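Local coordinates for protein lovastatin nonaketide synthase, polyketide synthase component (Aspergillus terreus, PDB 7CPX) that assembles the nonaketide dihydromonacolin L from malonyl-CoA on its carrier domain during lovastatin biosynthesis, working as a homodimer with its partner LovC, at residues Trp1276-Leu1281 with Thr2392-Ala2397; Ile1433-Gln1438 with Ile1807-Arg1812; Leu1759-Val1764 with Val1798-Gly1803; Tyr2313-Ala2318 with Thr2330-Ala2335. The protein carries 2 engineered substitutions. One frame throughout, in Å; residues are numbered along the deposited sequence.

All four contacts lie in one region of the fold, where the ketoreductase meets the sheet that includes strands 1275-1280, 1804-1811, 1797-1801 and 1755-1761. Contact 1 joins residues 1276-1281 to a ketoreductase loop, and the other three are nested inside the loop it closes. Contact 2 encloses contact 3 in turn, while contact 4 comes later in the chain. The centres of contacts 1 and 2 are about 10 Å apart and those of contacts 1 and 3 about 11 Å. Contact 4, inside the ketoreductase, is about 16 Å from contact 1 between centres and touches it through Gln2315. Residues distant in sequence thus join the ketoreductase, this sheet and a helix packed on the methyltransferase sheet.

Contact 1. Residues Trp1276-Leu1281 with Thr2392-Ala2397; sequences WSWGPL and TVLDMA
Trp1278 lays one face of its indole on the turn formed by Val2393 and Leu2394. Its CG is anti to the carbonyl carbon (chi1 -78°). The ring lies across the loop, which meets it with a carbonyl oxygen, a CA and side-chain methyls. Val2393 O sits over that face, offset toward the rim, 3.1 Å from Trp1278 NE1. The angle is poor, and this is not a hydrogen bond. Leu2394 CA comes over the same face in a CH-pi contact, 3.9 Å from the centroid of the five-membered ring. The leucine side chain crosses the indole at about a right angle. Leu2394 CD2 touches the benzo side at Trp1278 CE3, 3.4 Å away, and also packs on Trp1278 CB.

Val2393 reaches the far end of the indole. Its CG1 is anti to the backbone N (chi1 -159°) and lies 3.3 Å from Trp1278 CZ2. Ala2397 CB comes to the ring edge, near its plane, 3.8 Å from Trp1278 CD1. The same methyl faces Trp1276 CB at 4.0 Å. Trp1276 itself makes a cation-pi contact with Arg2423.

The contact is essentially apolar packing of side chains and backbone against a tryptophan. It fastens the loop before ketoreductase strand 2400-2402 to strand 1275-1280, an outermost strand of a mixed sheet. That sheet has a parallel, Rossmann-like part, consistent with the structural, non-catalytic ketoreductase subdomain of polyketide synthases.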
# COMPACT_ATOMS: atom_id res chain seq x y z
N TRP A 1276 -36.95 -42.07 -29.87
CA TRP A 1276 -37.07 -43.29 -30.66
C TRP A 1276 -37.12 -42.91 -32.13
O TRP A 1276 -38.18 -42.86 -32.76
CB TRP A 1276 -38.31 -44.08 -30.26
CG TRP A 1276 -38.21 -44.79 -28.96
CD1 TRP A 1276 -37.23 -44.65 -28.03
CD2 TRP A 1276 -39.12 -45.76 -28.44
NE1 TRP A 1276 -37.47 -45.47 -26.96
CE2 TRP A 1276 -38.63 -46.17 -27.18
CE3 TRP A 1276 -40.31 -46.33 -28.91
CZ2 TRP A 1276 -39.28 -47.11 -26.40
CZ3 TRP A 1276 -40.95 -47.27 -28.13
CH2 TRP A 1276 -40.43 -47.65 -26.88
N SER A 1277 -35.95 -42.61 -32.69
CA SER A 1277 -35.88 -42.44 -34.13
C SER A 1277 -36.37 -43.72 -34.77
O SER A 1277 -35.74 -44.77 -34.64
CB SER A 1277 -34.45 -42.12 -34.57
OG SER A 1277 -34.39 -41.88 -35.97
N TRP A 1278 -37.53 -43.66 -35.43
CA TRP A 1278 -38.15 -44.83 -36.04
C TRP A 1278 -37.78 -44.82 -37.52
O TRP A 1278 -38.26 -43.99 -38.29
CB TRP A 1278 -39.66 -44.82 -35.84
CG TRP A 1278 -40.12 -45.25 -34.48
CD1 TRP A 1278 -40.47 -44.45 -33.44
CD2 TRP A 1278 -40.29 -46.60 -34.03
NE1 TRP A 1278 -40.85 -45.20 -32.36
CE2 TRP A 1278 -40.75 -46.53 -32.70
CE3 TRP A 1278 -40.10 -47.85 -34.61
CZ2 TRP A 1278 -41.01 -47.67 -31.94
CZ3 TRP A 1278 -40.37 -48.98 -33.86
CH2 TRP A 1278 -40.82 -48.88 -32.54
N GLY A 1279 -36.91 -45.75 -37.92
CA GLY A 1279 -36.43 -45.78 -39.28
C GLY A 1279 -36.55 -47.16 -39.89
O GLY A 1279 -36.65 -48.17 -39.19
N PRO A 1280 -36.51 -47.24 -41.22
CA PRO A 1280 -36.80 -48.52 -41.89
C PRO A 1280 -35.86 -49.64 -41.45
O PRO A 1280 -34.68 -49.43 -41.18
CB PRO A 1280 -36.61 -48.20 -43.37
CG PRO A 1280 -36.78 -46.73 -43.47
CD PRO A 1280 -36.25 -46.17 -42.19
N LEU A 1281 -36.43 -50.84 -41.39
CA LEU A 1281 -35.65 -52.05 -41.16
C LEU A 1281 -34.70 -52.35 -42.31
O LEU A 1281 -33.78 -53.16 -42.14
CB LEU A 1281 -36.58 -53.24 -40.95
CG LEU A 1281 -35.92 -54.56 -40.51
CD1 LEU A 1281 -36.06 -54.75 -39.01
CD2 LEU A 1281 -36.51 -55.74 -41.27
N THR A 2392 -49.49 -45.09 -35.93
CA THR A 2392 -48.53 -46.15 -35.69
C THR A 2392 -47.50 -45.71 -34.67
O THR A 2392 -47.49 -44.56 -34.22
CB THR A 2392 -47.85 -46.58 -37.00
OG1 THR A 2392 -46.94 -47.65 -36.73
CG2 THR A 2392 -47.09 -45.41 -37.61
N VAL A 2393 -46.62 -46.64 -34.30
CA VAL A 2393 -45.58 -46.35 -33.32
C VAL A 2393 -44.53 -45.42 -33.90
O VAL A 2393 -43.85 -44.71 -33.15
CB VAL A 2393 -44.92 -47.65 -32.82
CG1 VAL A 2393 -44.25 -47.41 -31.48
CG2 VAL A 2393 -45.95 -48.77 -32.72
N LEU A 2394 -44.38 -45.41 -35.23
CA LEU A 2394 -43.37 -44.56 -35.86
C LEU A 2394 -43.65 -43.08 -35.65
O LEU A 2394 -42.73 -42.27 -35.74
CB LEU A 2394 -43.30 -44.86 -37.36
CG LEU A 2394 -43.26 -46.33 -37.79
CD1 LEU A 2394 -43.27 -46.43 -39.30
CD2 LEU A 2394 -42.05 -47.04 -37.22
N ASP A 2395 -44.91 -42.72 -35.39
CA ASP A 2395 -45.31 -41.32 -35.33
C ASP A 2395 -45.34 -40.76 -33.91
O ASP A 2395 -45.69 -39.59 -33.74
CB ASP A 2395 -46.70 -41.16 -35.95
CG ASP A 2395 -46.78 -41.72 -37.36
OD1 ASP A 2395 -45.76 -42.26 -37.84
OD2 ASP A 2395 -47.85 -41.62 -37.98
N MET A 2396 -44.98 -41.56 -32.90
CA MET A 2396 -45.09 -41.15 -31.51
C MET A 2396 -43.76 -41.30 -30.77
O MET A 2396 -43.72 -41.64 -29.59
CB MET A 2396 -46.19 -41.95 -30.81
CG MET A 2396 -47.59 -41.49 -31.19
SD MET A 2396 -48.89 -42.44 -30.38
CE MET A 2396 -48.73 -44.00 -31.24
N ALA A 2397 -42.66 -41.05 -31.47
CA ALA A 2397 -41.36 -41.02 -30.81
C ALA A 2397 -41.26 -39.82 -29.88
O ALA A 2397 -40.67 -39.91 -28.79
CB ALA A 2397 -40.24 -40.99 -31.84

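Contact 2. Residues Ile1433-Gln1438 with Ile1807-Arg1812; sequences IAHRYQ and IPRLKR
Arg1809 turns its guanidinium to the C-terminal end of the helix that finishes at Arg1436. The hydrogen bonds come first. Arg1809 NE donates to His1435 O, and Arg1809 NH2 to Arg1436 O. Both acceptors lie at the guanidinium edge, near its plane. Both bonds are modelled very short, and the place of His1435 O is less sure, so their lengths carry little weight. A third bond runs the other way, from His1435 NE2 to Ile1807 O at 3.1 Å. The acceptor lies in the imidazole plane, while the donor stands above the carbonyl plane, 42° out of it. The CG of His1435 is anti to the backbone N (chi1 162°), and from there the ring meets the strand.

The nonpolar contacts use the aliphatic part of the arginine. Arg1809 CG lies over one face of the His1435 ring in a CH-pi contact, 3.9 Å from its centroid. Gln1438 slides past Arg1809 in the opposite direction, with Gln1438 CG 3.3 Å from Arg1809 CD.

Like charges also come near one another, with Arg1436 NE 4.5 Å from Arg1809 NH2. A salt bridge from Arg1436 to Glu1795 probably eases this. Arg1809 probably interacts favourably with the carbonyls at the C-terminal end of the helix, where the helix dipole would be negative. The contact ties strand 1804-1811 to helix 1420-1436, which packs on strand 1542-1547 of the methyltransferase sheet.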
# COMPACT_ATOMS: atom_id res chain seq x y z
N ILE A 1433 -29.37 -46.67 -43.86
CA ILE A 1433 -28.47 -47.78 -43.58
C ILE A 1433 -27.82 -47.61 -42.21
O ILE A 1433 -27.77 -48.55 -41.41
CB ILE A 1433 -27.41 -47.91 -44.69
CG1 ILE A 1433 -28.08 -48.29 -46.01
CG2 ILE A 1433 -26.36 -48.94 -44.31
CD1 ILE A 1433 -27.18 -48.14 -47.22
N ALA A 1434 -27.31 -46.41 -41.92
CA ALA A 1434 -26.67 -46.17 -40.64
C ALA A 1434 -27.66 -46.23 -39.50
O ALA A 1434 -27.30 -46.60 -38.38
CB ALA A 1434 -25.97 -44.81 -40.66
N HIS A 1435 -28.92 -45.87 -39.75
CA HIS A 1435 -29.95 -46.05 -38.74
C HIS A 1435 -30.16 -47.53 -38.45
O HIS A 1435 -30.10 -47.96 -37.29
CB HIS A 1435 -31.26 -45.41 -39.20
CG HIS A 1435 -32.46 -45.89 -38.45
ND1 HIS A 1435 -32.95 -45.24 -37.34
CD2 HIS A 1435 -33.27 -46.96 -38.65
CE1 HIS A 1435 -34.01 -45.88 -36.89
NE2 HIS A 1435 -34.22 -46.93 -37.67
N ARG A 1436 -30.39 -48.33 -39.49
CA ARG A 1436 -30.63 -49.75 -39.28
C ARG A 1436 -29.38 -50.44 -38.73
O ARG A 1436 -29.47 -51.20 -37.77
CB ARG A 1436 -31.09 -50.40 -40.57
CG ARG A 1436 -31.48 -51.86 -40.41
CD ARG A 1436 -30.32 -52.78 -40.71
NE ARG A 1436 -30.24 -53.92 -39.80
CZ ARG A 1436 -30.88 -55.07 -39.99
NH1 ARG A 1436 -31.67 -55.27 -41.02
NH2 ARG A 1436 -30.70 -56.05 -39.10
N TYR A 1437 -28.22 -50.17 -39.33
CA TYR A 1437 -26.94 -50.64 -38.82
C TYR A 1437 -26.25 -49.45 -38.18
O TYR A 1437 -25.81 -48.54 -38.88
CB TYR A 1437 -26.07 -51.24 -39.92
CG TYR A 1437 -26.76 -52.23 -40.83
CD1 TYR A 1437 -26.94 -53.55 -40.46
CD2 TYR A 1437 -27.22 -51.84 -42.08
CE1 TYR A 1437 -27.56 -54.45 -41.29
CE2 TYR A 1437 -27.85 -52.73 -42.92
CZ TYR A 1437 -28.01 -54.04 -42.53
OH TYR A 1437 -28.64 -54.93 -43.37
N GLN A 1438 -26.15 -49.46 -36.86
CA GLN A 1438 -25.48 -48.38 -36.14
C GLN A 1438 -24.01 -48.73 -35.90
O GLN A 1438 -23.60 -49.89 -36.02
CB GLN A 1438 -26.17 -48.11 -34.81
CG GLN A 1438 -27.60 -47.64 -34.94
CD GLN A 1438 -27.72 -46.13 -34.99
OE1 GLN A 1438 -28.11 -45.49 -34.01
NE2 GLN A 1438 -27.39 -45.54 -36.13
N ILE A 1807 -37.67 -50.11 -37.40
CA ILE A 1807 -37.02 -50.36 -36.11
C ILE A 1807 -36.79 -49.04 -35.40
O ILE A 1807 -36.57 -48.00 -36.03
CB ILE A 1807 -35.67 -51.11 -36.29
CG1 ILE A 1807 -35.87 -52.60 -36.03
CG2 ILE A 1807 -34.58 -50.53 -35.39
CD1 ILE A 1807 -34.61 -53.44 -36.10
N PRO A 1808 -36.85 -49.06 -34.07
CA PRO A 1808 -36.52 -47.87 -33.29
C PRO A 1808 -35.07 -47.87 -32.85
O PRO A 1808 -34.48 -48.90 -32.53
CB PRO A 1808 -37.45 -48.00 -32.08
CG PRO A 1808 -37.50 -49.47 -31.84
CD PRO A 1808 -37.33 -50.15 -33.20
N ARG A 1809 -34.49 -46.67 -32.83
CA ARG A 1809 -33.14 -46.48 -32.33
C ARG A 1809 -33.11 -45.21 -31.49
O ARG A 1809 -33.71 -44.20 -31.85
CB ARG A 1809 -32.13 -46.39 -33.47
CG ARG A 1809 -32.16 -47.60 -34.39
CD ARG A 1809 -30.79 -48.19 -34.59
NE ARG A 1809 -30.82 -49.31 -35.52
CZ ARG A 1809 -31.25 -50.53 -35.20
NH1 ARG A 1809 -31.71 -50.80 -33.99
NH2 ARG A 1809 -31.24 -51.48 -36.13
N LEU A 1810 -32.40 -45.28 -30.36
CA LEU A 1810 -32.35 -44.16 -29.43
C LEU A 1810 -31.32 -43.15 -29.91
O LEU A 1810 -30.12 -43.45 -29.92
CB LEU A 1810 -32.03 -44.66 -28.03
CG LEU A 1810 -32.81 -45.90 -27.61
CD1 LEU A 1810 -32.49 -46.28 -26.18
CD2 LEU A 1810 -34.30 -45.68 -27.78
N LYS A 1811 -31.78 -41.96 -30.30
CA LYS A 1811 -30.90 -40.91 -30.78
C LYS A 1811 -31.10 -39.66 -29.95
O LYS A 1811 -32.23 -39.23 -29.71
CB LYS A 1811 -31.17 -40.61 -32.26
CG LYS A 1811 -30.97 -41.83 -33.15
CD LYS A 1811 -30.19 -41.51 -34.42
CE LYS A 1811 -31.06 -40.85 -35.48
NZ LYS A 1811 -30.40 -40.87 -36.81
N ARG A 1812 -29.99 -39.07 -29.50
CA ARG A 1812 -30.05 -37.90 -28.64
C ARG A 1812 -30.92 -36.83 -29.28
O ARG A 1812 -30.59 -36.30 -30.34
CB ARG A 1812 -28.65 -37.36 -28.39
CG ARG A 1812 -27.66 -38.36 -27.83
CD ARG A 1812 -28.09 -38.87 -26.46
NE ARG A 1812 -27.06 -39.70 -25.85
CZ ARG A 1812 -27.21 -40.36 -24.71
NH1 ARG A 1812 -28.35 -40.31 -24.03
NH2 ARG A 1812 -26.21 -41.10 -24.24

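Contact 3. Residues Leu1759-Val1764 with Val1798-Gly1803; sequences LDVDAV and VSWCKG
Strands 1759-1761 and 1798-1801 are parallel neighbours in a mixed sheet, with Leu1759 beside Val1798, Asp1760 beside Ser1799 and Val1761 beside Trp1800. Helix 1775-1784 comes between them in the chain, so this is a beta-alpha-beta crossover of a Rossmann-like sheet. Their axes approach to 4.2 Å at an angle of 17°.

The backbone ladder has the parallel pattern. Asp1760 N donates to Val1798 O at 3.0 Å, Trp1800 N to Asp1760 O, and Asp1762 N to Trp1800 O at 2.9 Å. The second is modelled very short, so its length is doubtful.

Beyond the strand the pairing passes to a side chain. Asp1762 CG stands between the backbone N and the carbonyl carbon (chi1 57°). Its OD2 takes the Lys1802 N-H at 2.9 Å, on the syn side of the carboxylate. This side-chain bond continues the pairing just past the end of strand 1798-1801.

On one face, Val1761 and Trp1800 lie side by side and point the same way, with Val1761 CG1 3.7 Å from Trp1800 CD1. Leu1759 CD2 fills in next to them, 4.0 Å from both Val1798 CG1 and Trp1800 CB.

Helix 1775-1784 meets this face through Gln1775 and Leu1779. The other face carries Asp1760 and Ser1799. Asp1760 OD1 is hydrogen-bonded to Ala1730 N and Thr1727 OG1, and the side chain packs on Val2393 of the ketoreductase loop. Strands 1720-1728 and 1804-1811 flank the pair in the sheet.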
# COMPACT_ATOMS: atom_id res chain seq x y z
N LEU A 1759 -42.60 -58.24 -32.94
CA LEU A 1759 -43.04 -57.68 -34.21
C LEU A 1759 -44.39 -57.02 -34.00
O LEU A 1759 -45.40 -57.72 -33.82
CB LEU A 1759 -43.11 -58.76 -35.29
CG LEU A 1759 -42.36 -58.45 -36.58
CD1 LEU A 1759 -42.29 -59.69 -37.46
CD2 LEU A 1759 -43.02 -57.30 -37.32
N ASP A 1760 -44.42 -55.70 -34.00
CA ASP A 1760 -45.65 -54.94 -33.81
C ASP A 1760 -46.22 -54.57 -35.17
O ASP A 1760 -45.56 -53.89 -35.96
CB ASP A 1760 -45.39 -53.69 -32.98
CG ASP A 1760 -46.66 -52.99 -32.56
OD1 ASP A 1760 -47.75 -53.57 -32.75
OD2 ASP A 1760 -46.59 -51.85 -32.05
N VAL A 1761 -47.44 -55.01 -35.44
CA VAL A 1761 -48.10 -54.82 -36.72
C VAL A 1761 -49.29 -53.90 -36.50
O VAL A 1761 -50.20 -54.23 -35.73
CB VAL A 1761 -48.54 -56.15 -37.33
CG1 VAL A 1761 -49.02 -55.96 -38.76
CG2 VAL A 1761 -47.40 -57.16 -37.28
N ASP A 1762 -49.28 -52.75 -37.18
CA ASP A 1762 -50.42 -51.84 -37.09
C ASP A 1762 -51.70 -52.49 -37.59
O ASP A 1762 -52.79 -52.13 -37.12
CB ASP A 1762 -50.13 -50.56 -37.88
CG ASP A 1762 -49.80 -50.84 -39.33
OD1 ASP A 1762 -49.73 -52.03 -39.71
OD2 ASP A 1762 -49.61 -49.87 -40.09
N ALA A 1763 -51.60 -53.42 -38.53
CA ALA A 1763 -52.76 -54.15 -39.03
C ALA A 1763 -52.29 -55.54 -39.45
O ALA A 1763 -51.52 -55.67 -40.40
CB ALA A 1763 -53.41 -53.41 -40.19
N VAL A 1764 -52.75 -56.57 -38.74
CA VAL A 1764 -52.29 -57.93 -39.00
C VAL A 1764 -52.66 -58.36 -40.41
O VAL A 1764 -51.91 -59.11 -41.05
CB VAL A 1764 -52.86 -58.89 -37.95
CG1 VAL A 1764 -52.52 -60.33 -38.32
CG2 VAL A 1764 -52.31 -58.56 -36.57
N VAL A 1798 -38.97 -55.18 -33.94
CA VAL A 1798 -39.40 -54.65 -35.23
C VAL A 1798 -40.87 -54.25 -35.12
O VAL A 1798 -41.62 -54.76 -34.28
CB VAL A 1798 -39.19 -55.69 -36.35
CG1 VAL A 1798 -39.65 -55.13 -37.69
CG2 VAL A 1798 -37.73 -56.10 -36.41
N SER A 1799 -41.27 -53.32 -35.99
CA SER A 1799 -42.66 -52.87 -36.06
C SER A 1799 -43.08 -52.81 -37.52
O SER A 1799 -42.41 -52.16 -38.33
CB SER A 1799 -42.82 -51.50 -35.40
OG SER A 1799 -44.15 -51.02 -35.54
N TRP A 1800 -44.17 -53.48 -37.85
CA TRP A 1800 -44.70 -53.48 -39.21
C TRP A 1800 -45.74 -52.37 -39.33
O TRP A 1800 -46.83 -52.48 -38.77
CB TRP A 1800 -45.31 -54.84 -39.56
CG TRP A 1800 -45.77 -54.94 -40.98
CD1 TRP A 1800 -46.99 -54.59 -41.47
CD2 TRP A 1800 -45.01 -55.42 -42.09
NE1 TRP A 1800 -47.04 -54.82 -42.82
CE2 TRP A 1800 -45.84 -55.33 -43.23
CE3 TRP A 1800 -43.72 -55.91 -42.24
CZ2 TRP A 1800 -45.41 -55.72 -44.50
CZ3 TRP A 1800 -43.29 -56.30 -43.50
CH2 TRP A 1800 -44.14 -56.20 -44.61
N CYS A 1801 -45.39 -51.31 -40.05
CA CYS A 1801 -46.24 -50.15 -40.21
C CYS A 1801 -46.32 -49.77 -41.67
O CYS A 1801 -45.31 -49.80 -42.39
CB CYS A 1801 -45.72 -48.97 -39.39
SG CYS A 1801 -45.21 -49.41 -37.71
N LYS A 1802 -47.52 -49.41 -42.12
CA LYS A 1802 -47.74 -48.96 -43.49
C LYS A 1802 -47.21 -49.98 -44.50
O LYS A 1802 -46.73 -49.63 -45.58
CB LYS A 1802 -47.10 -47.59 -43.73
CG LYS A 1802 -47.60 -46.52 -42.78
CD LYS A 1802 -46.94 -45.17 -43.06
CE LYS A 1802 -47.45 -44.10 -42.11
NZ LYS A 1802 -46.85 -42.77 -42.39
N GLY A 1803 -47.29 -51.26 -44.14
CA GLY A 1803 -46.86 -52.31 -45.04
C GLY A 1803 -45.37 -52.48 -45.16
O GLY A 1803 -44.91 -53.12 -46.11

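Contact 4. Residues Tyr2313-Ala2318 with Thr2330-Ala2335; sequences YLQALA and TIDIGA
Thr2330 turns its CG2 anti to the carbonyl carbon, with OG1 between the backbone N and that carbon (chi1 52°), and this sends the methyl into the side of the helix that holds Gln2315. Gln2315 CG is likewise anti to its carbonyl carbon (chi1 -71°), and the chain runs extended beyond it toward Asp2332. The setting is the Rossmann fold of the ketoreductase. Helix 2305-2323 lies between parallel strands 2288-2294 and 2329-2333 in the chain, and these strands are neighbours in the sheet, so the unit is a beta-alpha-beta crossover. The local axes of helix and strand are 8.9 Å apart and run at 154°, close to antiparallel.

Packing carries most of the contact. Thr2330 CG2 rests on the helix backbone, 3.6 Å from Leu2314 O, and lies equally close to Ala2318 CB, one turn further on. The Gln2315 and Thr2330 side chains cross at about a right angle, with Gln2315 CG 3.7 Å from Thr2330 OG1. The Gln2315 amide also approaches the Asp2332 carboxylate, but the modelled NE2 to OD2 distance is too short to trust. Glu2400 of the outermost strand 2400-2402 packs on Gln2315, Thr2330 and Asp2332.

Asp2332 is the centre of an inverse gamma turn. The following Ile2333 and Gly2334 belong to the NADP pocket, so the strand leads from this packing to the cofactor. On the helix side, Thr2330 CG2 is 3.5 Å from Gln2315 CA.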
# COMPACT_ATOMS: atom_id res chain seq x y z
N TYR A 2313 -46.63 -50.86 -20.51
CA TYR A 2313 -48.07 -50.61 -20.50
C TYR A 2313 -48.34 -49.12 -20.40
O TYR A 2313 -49.23 -48.59 -21.07
CB TYR A 2313 -48.75 -51.35 -19.36
CG TYR A 2313 -50.27 -51.30 -19.44
CD1 TYR A 2313 -50.96 -50.16 -19.08
CD2 TYR A 2313 -51.00 -52.40 -19.88
CE1 TYR A 2313 -52.34 -50.10 -19.16
CE2 TYR A 2313 -52.38 -52.35 -19.95
CZ TYR A 2313 -53.04 -51.20 -19.59
OH TYR A 2313 -54.42 -51.15 -19.66
N LEU A 2314 -47.59 -48.43 -19.54
CA LEU A 2314 -47.73 -46.98 -19.44
C LEU A 2314 -47.44 -46.31 -20.78
O LEU A 2314 -48.18 -45.43 -21.22
CB LEU A 2314 -46.78 -46.44 -18.36
CG LEU A 2314 -47.36 -46.27 -16.96
CD1 LEU A 2314 -48.08 -47.53 -16.50
CD2 LEU A 2314 -46.26 -45.90 -15.98
N GLN A 2315 -46.36 -46.73 -21.44
CA GLN A 2315 -45.99 -46.14 -22.72
C GLN A 2315 -47.09 -46.34 -23.76
O GLN A 2315 -47.46 -45.41 -24.48
CB GLN A 2315 -44.68 -46.75 -23.23
CG GLN A 2315 -43.45 -46.34 -22.45
CD GLN A 2315 -42.20 -47.04 -22.95
OE1 GLN A 2315 -42.26 -47.87 -23.86
NE2 GLN A 2315 -41.05 -46.70 -22.37
N ALA A 2316 -47.60 -47.57 -23.85
CA ALA A 2316 -48.63 -47.85 -24.85
C ALA A 2316 -49.93 -47.14 -24.53
O ALA A 2316 -50.64 -46.71 -25.44
CB ALA A 2316 -48.86 -49.36 -24.95
N LEU A 2317 -50.27 -47.02 -23.24
CA LEU A 2317 -51.47 -46.26 -22.89
C LEU A 2317 -51.31 -44.80 -23.28
O LEU A 2317 -52.24 -44.19 -23.81
CB LEU A 2317 -51.76 -46.38 -21.40
CG LEU A 2317 -53.08 -45.73 -20.99
CD1 LEU A 2317 -53.85 -46.63 -20.03
CD2 LEU A 2317 -52.84 -44.37 -20.36
N ALA A 2318 -50.12 -44.23 -23.05
CA ALA A 2318 -49.88 -42.85 -23.48
C ALA A 2318 -50.01 -42.72 -24.99
O ALA A 2318 -50.63 -41.78 -25.50
CB ALA A 2318 -48.49 -42.40 -23.02
N THR A 2330 -44.86 -40.17 -21.99
CA THR A 2330 -44.11 -40.94 -21.02
C THR A 2330 -42.67 -40.44 -20.97
O THR A 2330 -42.14 -39.94 -21.97
CB THR A 2330 -44.11 -42.44 -21.35
OG1 THR A 2330 -43.68 -42.63 -22.71
CG2 THR A 2330 -45.49 -43.02 -21.17
N ILE A 2331 -42.06 -40.58 -19.80
CA ILE A 2331 -40.67 -40.21 -19.58
C ILE A 2331 -39.96 -41.47 -19.11
O ILE A 2331 -40.26 -41.98 -18.02
CB ILE A 2331 -40.53 -39.07 -18.58
CG1 ILE A 2331 -41.30 -39.37 -17.29
CG2 ILE A 2331 -41.04 -37.78 -19.18
CD1 ILE A 2331 -41.28 -38.24 -16.29
N ASP A 2332 -39.02 -41.97 -19.91
CA ASP A 2332 -38.27 -43.17 -19.55
C ASP A 2332 -37.07 -42.72 -18.73
O ASP A 2332 -35.97 -42.49 -19.22
CB ASP A 2332 -37.85 -43.93 -20.80
CG ASP A 2332 -39.00 -44.09 -21.79
OD1 ASP A 2332 -39.27 -43.13 -22.54
OD2 ASP A 2332 -39.62 -45.17 -21.80
N ILE A 2333 -37.31 -42.58 -17.43
CA ILE A 2333 -36.34 -41.98 -16.52
C ILE A 2333 -35.24 -42.99 -16.21
O ILE A 2333 -35.48 -44.20 -16.11
CB ILE A 2333 -37.03 -41.50 -15.24
CG1 ILE A 2333 -38.19 -40.56 -15.56
CG2 ILE A 2333 -36.03 -40.79 -14.35
CD1 ILE A 2333 -39.23 -40.50 -14.47
N GLY A 2334 -34.03 -42.48 -16.05
CA GLY A 2334 -32.93 -43.30 -15.58
C GLY A 2334 -32.93 -43.39 -14.07
O GLY A 2334 -34.00 -43.45 -13.45
N ALA A 2335 -31.75 -43.39 -13.46
CA ALA A 2335 -31.62 -43.48 -12.01
C ALA A 2335 -31.67 -42.07 -11.44
O ALA A 2335 -30.76 -41.26 -11.66
CB ALA A 2335 -30.33 -44.18 -11.63